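Local coordinates for protein beta-N-acetylhexosaminidase (Bacteroides fragilis, PDB 4PYS) that probably hydrolyses terminal N-acetylhexosamine residues from glycans, as a zinc-containing member of glycosyl hydrolase family 20, at residues 323-328 against 350-355. Numbering follows the deposited sequence.
Sequences FSARMA and YSLPDN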
loop_
_atom_site.group_PDB
_atom_site.type_symbol
_atom_site.label_atom_id
_atom_site.label_comp_id
_atom_site.label_asym_id
_atom_site.label_seq_id
_atom_site.Cartn_x
_atom_site.Cartn_y
_atom_site.Cartn_z
ATOM N N PHE A 323 14.817 17.359 -12.805
ATOM C CA PHE A 323 15.209 16.790 -11.527
ATOM C C PHE A 323 14.624 15.387 -11.330
ATOM O O PHE A 323 15.332 14.454 -10.945
ATOM C CB PHE A 323 14.767 17.705 -10.387
ATOM C CG PHE A 323 14.942 17.094 -9.032
ATOM C CD1 PHE A 323 16.168 17.162 -8.385
ATOM C CD2 PHE A 323 13.885 16.436 -8.408
ATOM C CE1 PHE A 323 16.339 16.588 -7.142
ATOM C CE2 PHE A 323 14.049 15.860 -7.165
ATOM C CZ PHE A 323 15.279 15.938 -6.530
ATOM N N SER A 324 13.327 15.245 -11.582
ATOM C CA SER A 324 12.669 13.955 -11.456
ATOM C C SER A 324 13.299 12.955 -12.413
ATOM O O SER A 324 13.474 11.785 -12.084
ATOM C CB SER A 324 11.174 14.088 -11.748
ATOM O OG SER A 324 10.545 14.898 -10.777
ATOM N N ALA A 325 13.651 13.429 -13.599
ATOM C CA ALA A 325 14.290 12.580 -14.596
ATOM C C ALA A 325 15.650 12.064 -14.116
ATOM O O ALA A 325 15.971 10.890 -14.302
ATOM C CB ALA A 325 14.443 13.336 -15.907
ATOM N N ARG A 326 16.446 12.940 -13.506
ATOM C CA ARG A 326 17.762 12.545 -13.006
ATOM C C ARG A 326 17.655 11.472 -11.922
ATOM O O ARG A 326 18.444 10.525 -11.893
ATOM C CB ARG A 326 18.534 13.752 -12.463
ATOM C CG ARG A 326 18.851 14.841 -13.483
ATOM C CD ARG A 326 19.556 14.300 -14.723
ATOM N NE ARG A 326 18.688 14.410 -15.893
ATOM C CZ ARG A 326 18.493 13.438 -16.779
ATOM N NH1 ARG A 326 19.120 12.277 -16.644
ATOM N NH2 ARG A 326 17.676 13.626 -17.806
HETATM N N MSE A 327 16.673 11.617 -11.031
HETATM C CA MSE A 327 16.513 10.660 -9.944
HETATM C C MSE A 327 15.962 9.337 -10.458
HETATM O O MSE A 327 16.359 8.273 -9.999
HETATM C CB MSE A 327 15.582 11.209 -8.859
HETATM C CG MSE A 327 16.005 12.553 -8.297
HETATM SE SE MSE A 327 17.797 12.632 -7.552
HETATM C CE MSE A 327 17.969 10.965 -6.671
ATOM N N ALA A 328 15.026 9.407 -11.395
ATOM C CA ALA A 328 14.482 8.200 -11.994
ATOM C C ALA A 328 15.574 7.475 -12.782
ATOM O O ALA A 328 15.651 6.247 -12.761
ATOM C CB ALA A 328 13.306 8.536 -12.886
ATOM N N TYR A 350 10.250 18.292 -20.259
ATOM C CA TYR A 350 11.383 17.374 -20.208
ATOM C C TYR A 350 10.876 15.952 -20.021
ATOM O O TYR A 350 10.093 15.679 -19.111
ATOM C CB TYR A 350 12.335 17.754 -19.074
ATOM C CG TYR A 350 13.686 17.094 -19.189
ATOM C CD1 TYR A 350 13.911 15.833 -18.653
ATOM C CD2 TYR A 350 14.733 17.725 -19.850
ATOM C CE1 TYR A 350 15.142 15.224 -18.766
ATOM C CE2 TYR A 350 15.969 17.125 -19.965
ATOM C CZ TYR A 350 16.167 15.873 -19.420
ATOM O OH TYR A 350 17.395 15.266 -19.533
ATOM N N SER A 351 11.298 15.051 -20.900
ATOM C CA SER A 351 10.722 13.715 -20.902
ATOM C C SER A 351 11.330 12.792 -19.854
ATOM O O SER A 351 12.549 12.723 -19.683
ATOM C CB SER A 351 10.794 13.078 -22.288
ATOM O OG SER A 351 9.911 11.971 -22.356
ATOM N N LEU A 352 10.450 12.084 -19.159
ATOM C CA LEU A 352 10.838 11.168 -18.102
ATOM C C LEU A 352 11.236 9.820 -18.687
ATOM O O LEU A 352 10.657 9.381 -19.681
ATOM C CB LEU A 352 9.679 11.015 -17.119
ATOM C CG LEU A 352 9.325 12.335 -16.435
ATOM C CD1 LEU A 352 7.988 12.260 -15.720
ATOM C CD2 LEU A 352 10.420 12.707 -15.457
ATOM N N PRO A 353 12.233 9.161 -18.073
ATOM C CA PRO A 353 12.764 7.879 -18.564
ATOM C C PRO A 353 11.751 6.733 -18.493
ATOM O O PRO A 353 10.700 6.873 -17.863
ATOM C CB PRO A 353 13.956 7.612 -17.637
ATOM C CG PRO A 353 13.688 8.427 -16.411
ATOM C CD PRO A 353 12.948 9.639 -16.875
ATOM N N ASP A 354 12.072 5.606 -19.128
ATOM C CA ASP A 354 11.098 4.519 -19.309
ATOM C C ASP A 354 10.850 3.632 -18.090
ATOM O O ASP A 354 10.096 2.662 -18.176
ATOM C CB ASP A 354 11.450 3.656 -20.541
ATOM C CG ASP A 354 12.784 2.936 -20.404
ATOM O OD1 ASP A 354 13.389 2.969 -19.310
ATOM O OD2 ASP A 354 13.230 2.325 -21.398
ATOM N N ASN A 355 11.473 3.947 -16.959
ATOM C CA ASN A 355 11.163 3.218 -15.723
ATOM C C ASN A 355 10.189 3.969 -14.816
ATOM O O ASN A 355 9.992 3.593 -13.657
ATOM C CB ASN A 355 12.438 2.903 -14.950
ATOM C CG ASN A 355 13.132 4.149 -14.448
ATOM O OD1 ASN A 355 13.176 5.170 -15.136
ATOM N ND2 ASN A 355 13.680 4.077 -13.237
#
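Loop 350-355, extended as far as P353, passes close over the helix at 323-328, its backbone coming nearest where the CA atoms of A325 and L352 are 5.1 Å apart. A325 presents its methyl group to the side chains of Y350, L352 and P353. Its CB lies 3.5 Å from CE1 of the Y350 ring, which it meets obliquely, and touches CD2 of L352 and CD of P353 at longer range. The same CD2 of L352 also reaches the backbone, 3.8 Å from A325 N, and the CB of S324, whose OG turns back to the carbonyl of Q320 in its own helix. One turn on, A328 CB packs at 3.5 Å against CG of the P353 ring. Within the TIM-barrel-type catalytic domain of family 20, helix 316-333 leads into strand 337-341, and the loop after that strand folds back over the helix before entering the parallel neighbour 356-360. At that entry N355 ND2 donates to A328 O (3.0 Å, 154° at the hydrogen). The donor lies 35° out of the carbonyl plane of A328. ND2 of N355 also bonds to R336 O, so one amide nitrogen serves two carbonyls. At the other end, the R326 guanidinium comes up to the Y350 hydroxyl, too close in the model for the detail to be relied on, while W322 makes an edge-to-face contact with Y350.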